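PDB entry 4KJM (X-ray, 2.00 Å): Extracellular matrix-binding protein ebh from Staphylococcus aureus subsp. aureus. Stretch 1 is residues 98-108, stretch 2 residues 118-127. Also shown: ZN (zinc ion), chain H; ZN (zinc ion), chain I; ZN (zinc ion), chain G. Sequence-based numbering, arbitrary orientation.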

# COMPACT_ATOMS: atom_id res chain seq x y z
N LYS A 98 -28.41 18.73 15.56
CA LYS A 98 -28.29 17.31 15.94
C LYS A 98 -28.21 16.37 14.72
O LYS A 98 -27.34 15.50 14.64
N GLN A 99 -29.10 16.58 13.77
CA GLN A 99 -29.08 15.82 12.53
C GLN A 99 -27.80 16.06 11.74
O GLN A 99 -27.18 15.12 11.25
N LYS A 100 -27.42 17.32 11.57
CA LYS A 100 -26.19 17.63 10.87
C LYS A 100 -24.97 16.95 11.51
O LYS A 100 -24.18 16.31 10.82
N ASP A 101 -24.85 17.04 12.82
CA ASP A 101 -23.78 16.39 13.56
C ASP A 101 -23.75 14.88 13.33
O ASP A 101 -22.69 14.28 13.12
N ALA A 102 -24.90 14.25 13.32
CA ALA A 102 -24.94 12.80 13.17
C ALA A 102 -24.51 12.38 11.78
O ALA A 102 -23.75 11.41 11.61
N LEU A 103 -25.00 13.12 10.78
CA LEU A 103 -24.65 12.87 9.37
C LEU A 103 -23.18 13.15 9.11
O LEU A 103 -22.55 12.45 8.34
N LYS A 104 -22.61 14.14 9.80
CA LYS A 104 -21.18 14.48 9.63
C LYS A 104 -20.31 13.36 10.17
O LYS A 104 -19.28 13.01 9.58
N ALA A 105 -20.70 12.84 11.34
CA ALA A 105 -20.04 11.71 11.91
C ALA A 105 -20.04 10.48 10.95
O ALA A 105 -19.03 9.82 10.78
N GLN A 106 -21.17 10.21 10.31
CA GLN A 106 -21.25 9.15 9.30
C GLN A 106 -20.33 9.40 8.11
O GLN A 106 -19.62 8.50 7.72
N ALA A 107 -20.30 10.64 7.59
CA ALA A 107 -19.45 10.95 6.45
C ALA A 107 -17.99 10.81 6.84
O ALA A 107 -17.22 10.20 6.15
N ASN A 108 -17.60 11.37 7.97
CA ASN A 108 -16.20 11.33 8.35
C ASN A 108 -15.65 9.95 8.64
O ASN A 108 -14.42 9.72 8.55
N ASP A 118 -23.65 7.60 0.11
CA ASP A 118 -24.95 7.27 0.77
C ASP A 118 -25.30 8.33 1.81
O ASP A 118 -26.46 8.76 1.94
N VAL A 119 -24.31 8.74 2.58
CA VAL A 119 -24.58 9.82 3.56
C VAL A 119 -25.06 11.10 2.88
O VAL A 119 -26.04 11.73 3.31
N GLN A 120 -24.35 11.54 1.83
CA GLN A 120 -24.79 12.71 1.09
C GLN A 120 -26.24 12.57 0.62
O GLN A 120 -27.04 13.48 0.74
N HIS A 121 -26.55 11.43 0.02
CA HIS A 121 -27.93 11.20 -0.47
C HIS A 121 -28.96 11.25 0.67
O HIS A 121 -29.99 11.91 0.56
N ASN A 122 -28.64 10.56 1.77
CA ASN A 122 -29.52 10.55 2.95
C ASN A 122 -29.75 11.94 3.58
O ASN A 122 -30.89 12.30 3.95
N ALA A 123 -28.70 12.73 3.65
CA ALA A 123 -28.80 14.15 4.10
C ALA A 123 -29.73 14.99 3.25
O ALA A 123 -30.55 15.77 3.78
N THR A 124 -29.60 14.82 1.93
CA THR A 124 -30.37 15.59 0.95
C THR A 124 -31.83 15.18 0.99
O THR A 124 -32.74 16.03 0.92
N GLU A 125 -32.04 13.87 1.06
CA GLU A 125 -33.38 13.31 1.28
C GLU A 125 -34.02 13.81 2.57
O GLU A 125 -35.17 14.29 2.59
N LEU A 126 -33.30 13.77 3.67
CA LEU A 126 -33.85 14.24 4.93
C LEU A 126 -34.13 15.75 4.90
O LEU A 126 -35.09 16.23 5.47
N ASN A 127 -33.27 16.48 4.22
CA ASN A 127 -33.45 17.92 4.12
C ASN A 127 -34.68 18.33 3.37
O ASN A 127 -35.19 19.38 3.61

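Side-chain packing between two nearly antiparallel helices of ebh (164° between their N-to-C directions, axes 9.5 Å apart at closest approach). Apolar contacts: Leu 103 (m, t) points toward the second helix and spreads its two methyls along it, CD2 lying 4.1 Å from Val 119 CG1 while CD1 lies 3.9 Å from Ala 123 CB and 4.2 Å from Leu 126 CD2. Val 119 (t) points back; its CG1 packs 4.0 Å from Ala 107 CB and 3.4 Å from Leu 103 O. Ala 107 and Ala 123 direct CB sideways, and the helices come close at Ala 107, whose CA is 6.0 Å from Val 119 CA. Flanking contacts: Gln 106 (m, t) brings CB to 3.5 Å from Val 119 CG2, and Gln 99 (m, t) places NE2 4.0 Å from CD2 of Leu 126 (t, p). Polar partners: no hydrogen bond crosses the interface, so the contact rests on van der Waals packing; Thr 124 OG1 donates to Gln 120 O (3.0 Å). Metals: His 121 (t) bridges two zinc ions, with NE2 2.4 Å from ZN of chain H and ND1 2.3 Å from ZN of chain I. Asp 118 (m) binds ZN of chain G through OD1 (2.3 Å), and its OD2 accepts a hydrogen bond from O of zinc-bound water 1 (2.5 Å).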

# COMPACT_ATOMS: atom_id res chain seq x y z
CB LYS A 98 -29.51 16.95 16.78
CG LYS A 98 -29.35 15.71 17.63
CD LYS A 98 -30.71 15.21 18.11
CE LYS A 98 -30.61 13.92 18.91
NZ LYS A 98 -31.83 13.65 19.70
CB GLN A 99 -30.28 16.16 11.66
CG GLN A 99 -31.60 15.76 12.27
CD GLN A 99 -32.80 16.45 11.67
OE1 GLN A 99 -32.76 17.63 11.29
NE2 GLN A 99 -33.91 15.70 11.59
CB LYS A 100 -25.96 19.15 10.81
CG LYS A 100 -26.83 19.90 9.83
CD LYS A 100 -26.55 21.40 9.97
CE LYS A 100 -27.57 22.26 9.25
NZ LYS A 100 -27.14 22.64 7.89
CB ASP A 101 -23.93 16.68 15.06
CG ASP A 101 -23.54 18.10 15.42
OD1 ASP A 101 -22.93 18.76 14.55
OD2 ASP A 101 -23.85 18.58 16.56
CB ALA A 102 -26.34 12.26 13.46
CB LEU A 103 -25.58 13.67 8.45
CG LEU A 103 -26.98 13.04 8.38
CD1 LEU A 103 -27.97 14.07 7.86
CD2 LEU A 103 -26.99 11.80 7.48
CB LYS A 104 -20.79 15.81 10.36
CG LYS A 104 -21.23 17.05 9.61
CD LYS A 104 -20.67 18.35 10.22
CE LYS A 104 -21.30 19.55 9.54
NZ LYS A 104 -20.81 20.85 10.09
CB ALA A 105 -20.68 11.36 13.23
CB GLN A 106 -22.68 8.99 8.79
CG GLN A 106 -23.62 8.51 9.87
CD GLN A 106 -25.06 8.48 9.35
OE1 GLN A 106 -25.27 8.19 8.20
NE2 GLN A 106 -26.01 8.74 10.19
CB ALA A 107 -19.75 12.35 5.95
CB ASN A 108 -15.98 12.25 9.52
CG ASN A 108 -15.90 13.69 9.09
OD1 ASN A 108 -15.52 13.99 7.97
ND2 ASN A 108 -16.20 14.57 9.99
CB ASP A 118 -24.90 5.90 1.43
CG ASP A 118 -24.90 4.77 0.44
OD1 ASP A 118 -25.22 5.04 -0.70
OD2 ASP A 118 -24.60 3.59 0.79
CB VAL A 119 -23.35 10.10 4.42
CG1 VAL A 119 -23.60 11.36 5.27
CG2 VAL A 119 -23.00 8.87 5.27
CB GLN A 120 -23.89 12.94 -0.11
CG GLN A 120 -24.31 14.19 -0.86
CD GLN A 120 -23.28 14.63 -1.87
OE1 GLN A 120 -22.14 14.20 -1.84
NE2 GLN A 120 -23.68 15.50 -2.74
CB HIS A 121 -28.00 9.86 -1.19
CG HIS A 121 -29.38 9.48 -1.58
ND1 HIS A 121 -29.94 9.85 -2.78
CD2 HIS A 121 -30.34 8.80 -0.91
CE1 HIS A 121 -31.18 9.41 -2.83
NE2 HIS A 121 -31.45 8.79 -1.70
CB ASN A 122 -29.03 9.54 3.98
CG ASN A 122 -29.10 8.11 3.43
OD1 ASN A 122 -29.79 7.84 2.43
ND2 ASN A 122 -28.37 7.22 4.04
CB ALA A 123 -27.44 14.81 4.11
CB THR A 124 -29.80 15.36 -0.47
OG1 THR A 124 -28.46 15.86 -0.50
CG2 THR A 124 -30.62 16.11 -1.54
CB GLU A 125 -33.32 11.77 1.23
CG GLU A 125 -34.67 11.09 1.21
CD GLU A 125 -35.35 11.15 -0.15
OE1 GLU A 125 -34.76 10.73 -1.15
OE2 GLU A 125 -36.48 11.61 -0.20
CB LEU A 126 -32.89 13.90 6.08
CG LEU A 126 -33.30 14.21 7.51
CD1 LEU A 126 -34.58 13.46 7.90
CD2 LEU A 126 -32.14 13.85 8.46
CB ASN A 127 -32.25 18.57 3.44
CG ASN A 127 -32.28 20.08 3.56
OD1 ASN A 127 -32.27 20.62 4.67
ND2 ASN A 127 -32.28 20.76 2.44
ZN ZN H . -33.71 8.27 -1.40
ZN ZN I . -29.06 11.60 -3.94
ZN ZN G . -25.13 3.01 -1.85
O HOH W 1 -24.08 1.69 -0.81
O HOH W 2 -24.14 3.46 -3.55
O HOH W 3 -26.66 1.75 -2.26
O HOH W 4 -33.97 7.18 0.26
O HOH W 5 -34.32 7.22 -2.99